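Local coordinates for protein sniffer CG10964-PA (Drosophila melanogaster, PDB 1SNY) that probably reduces carbonyl compounds with NADPH, as a short-chain dehydrogenase/reductase that binds its dinucleotide cofactor on a Rossmann fold, at residues V38-N43 / Q241-I246. Residues are numbered along the deposited sequence; the frame is centred on the assembly and turned at random.
Sequences VKALLN and QIVQTI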
loop_
_atom_site.group_PDB
_atom_site.type_symbol
_atom_site.label_atom_id
_atom_site.label_comp_id
_atom_site.label_asym_id
_atom_site.label_seq_id
_atom_site.Cartn_x
_atom_site.Cartn_y
_atom_site.Cartn_z
ATOM N N VAL A 38 15.227 21.188 -7.416
ATOM C CA VAL A 38 16.625 21.497 -7.705
ATOM C C VAL A 38 16.810 23.011 -7.729
ATOM O O VAL A 38 17.647 23.555 -7.009
ATOM C CB VAL A 38 17.062 20.930 -9.075
ATOM C CG1 VAL A 38 18.501 21.319 -9.367
ATOM C CG2 VAL A 38 16.916 19.425 -9.084
ATOM N N LYS A 39 16.013 23.691 -8.548
ATOM C CA LYS A 39 16.107 25.139 -8.666
ATOM C C LYS A 39 15.876 25.843 -7.335
ATOM O O LYS A 39 16.596 26.777 -6.992
ATOM C CB LYS A 39 15.104 25.653 -9.702
ATOM C CG LYS A 39 15.320 25.101 -11.102
ATOM C CD LYS A 39 14.275 25.639 -12.065
ATOM C CE LYS A 39 14.445 25.047 -13.455
ATOM N NZ LYS A 39 13.358 25.488 -14.374
ATOM N N ALA A 40 14.875 25.398 -6.585
ATOM C CA ALA A 40 14.578 26.012 -5.297
ATOM C C ALA A 40 15.729 25.807 -4.315
ATOM O O ALA A 40 15.985 26.658 -3.466
ATOM C CB ALA A 40 13.296 25.430 -4.721
ATOM N N LEU A 41 16.414 24.673 -4.429
ATOM C CA LEU A 41 17.535 24.375 -3.546
ATOM C C LEU A 41 18.668 25.350 -3.822
ATOM O O LEU A 41 19.342 25.820 -2.900
ATOM C CB LEU A 41 18.014 22.938 -3.761
ATOM C CG LEU A 41 17.103 21.850 -3.182
ATOM C CD1 LEU A 41 17.514 20.494 -3.717
ATOM C CD2 LEU A 41 17.176 21.881 -1.661
ATOM N N LEU A 42 18.863 25.654 -5.101
ATOM C CA LEU A 42 19.903 26.583 -5.525
ATOM C C LEU A 42 19.630 28.003 -5.029
ATOM O O LEU A 42 20.530 28.674 -4.527
ATOM C CB LEU A 42 20.007 26.584 -7.053
ATOM C CG LEU A 42 20.378 25.246 -7.696
ATOM C CD1 LEU A 42 20.377 25.378 -9.209
ATOM C CD2 LEU A 42 21.742 24.804 -7.199
ATOM N N ASN A 43 18.386 28.457 -5.165
ATOM C CA ASN A 43 18.018 29.805 -4.741
ATOM C C ASN A 43 18.206 30.027 -3.247
ATOM O O ASN A 43 18.029 31.141 -2.755
ATOM C CB ASN A 43 16.562 30.112 -5.104
ATOM C CG ASN A 43 16.262 29.884 -6.569
ATOM O OD1 ASN A 43 17.099 30.143 -7.436
ATOM N ND2 ASN A 43 15.055 29.409 -6.856
ATOM N N GLN A 241 7.960 26.317 -1.224
ATOM C CA GLN A 241 7.454 26.059 0.115
ATOM C C GLN A 241 7.939 24.699 0.620
ATOM O O GLN A 241 8.203 24.532 1.812
ATOM C CB GLN A 241 5.926 26.107 0.121
ATOM C CG GLN A 241 5.349 27.399 -0.433
ATOM C CD GLN A 241 3.841 27.476 -0.281
ATOM O OE1 GLN A 241 3.319 27.575 0.834
ATOM N NE2 GLN A 241 3.129 27.426 -1.404
ATOM N N ILE A 242 8.057 23.730 -0.285
ATOM C CA ILE A 242 8.522 22.399 0.101
ATOM C C ILE A 242 9.924 22.463 0.702
ATOM O O ILE A 242 10.153 21.994 1.823
ATOM C CB ILE A 242 8.539 21.431 -1.104
ATOM C CG1 ILE A 242 7.103 21.163 -1.570
ATOM C CG2 ILE A 242 9.235 20.127 -0.714
ATOM C CD1 ILE A 242 6.987 20.137 -2.685
ATOM N N VAL A 243 10.859 23.044 -0.048
ATOM C CA VAL A 243 12.236 23.188 0.413
ATOM C C VAL A 243 12.238 23.905 1.757
ATOM O O VAL A 243 13.023 23.587 2.649
ATOM C CB VAL A 243 13.079 24.013 -0.581
ATOM C CG1 VAL A 243 14.472 24.272 -0.000
ATOM C CG2 VAL A 243 13.178 23.287 -1.908
ATOM N N GLN A 244 11.345 24.875 1.896
ATOM C CA GLN A 244 11.238 25.636 3.131
ATOM C C GLN A 244 10.671 24.752 4.240
ATOM O O GLN A 244 11.183 24.736 5.357
ATOM C CB GLN A 244 10.335 26.856 2.911
ATOM C CG GLN A 244 10.709 28.063 3.752
ATOM C CD GLN A 244 12.167 28.469 3.572
ATOM O OE1 GLN A 244 12.624 28.736 2.455
ATOM N NE2 GLN A 244 12.906 28.515 4.675
ATOM N N THR A 245 9.619 24.006 3.920
ATOM C CA THR A 245 8.980 23.122 4.890
ATOM C C THR A 245 9.902 22.024 5.403
ATOM O O THR A 245 9.991 21.793 6.608
ATOM C CB THR A 245 7.719 22.466 4.293
ATOM O OG1 THR A 245 6.699 23.459 4.138
ATOM C CG2 THR A 245 7.211 21.352 5.197
ATOM N N ILE A 246 10.580 21.334 4.494
ATOM C CA ILE A 246 11.479 20.268 4.915
ATOM C C ILE A 246 12.598 20.860 5.747
ATOM O O ILE A 246 13.167 20.191 6.605
ATOM C CB ILE A 246 12.081 19.510 3.711
ATOM C CG1 ILE A 246 12.976 20.437 2.890
ATOM C CG2 ILE A 246 10.961 18.949 2.849
ATOM C CD1 ILE A 246 13.661 19.746 1.726
#
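The carbonyl O of Gln241 is approached twice by Thr245, one turn along the helix that presses Val243 against Ala40 and Leu41. The backbone N of Thr245 donates to Gln241 O at 2.6 Å, and its side-chain OG1 lies 3.0 Å from Gln241 O, with the carbonyl of Tyr260 as a second acceptor for the same hydroxyl proton. Across the contact everything is apolar. Val243 points at helix 32-42 and its two methyls divide the work: CG2 meets Ala40 CB at 3.5 Å, whereas CG1 reaches Leu41 CD2 at 4.0 Å. The valine fork is set by CG1 lying anti to the backbone N (chi1 174°), which leaves CG2 beside that N and anti to the carbonyl carbon. Leu41 does not aim its CB at the partner helix; with CG beside its own backbone N (chi1 -74°), the CD2 branch swings round to the valine, and the two side chains cross obliquely. The CA atoms of Leu41 and Val243 are 6.7 Å apart, a close approach consistent with the small side chain of Ala40 lying between the helices. Leu37, one turn before Leu41 on helix 32-42, and Leu44, in the loop after it, also touch Val243, so the valine meets residues before and after the Ala40-Leu41 pair. Sheetward, Leu41 rests on Leu51 of strand 50-55 and Ile242 on Leu217 of strand 213-217, so the pair joins two helices covering the parallel sheet of the Rossmann fold. Bound NADP is about 13 Å from the Val243 side chain. With no hydrogen bond between the segments, the join depends on shape and burial of methyl groups, while Lys39 turns its charge to Glu63 and Gln241 its amide to Thr237 O, away from the apolar seam.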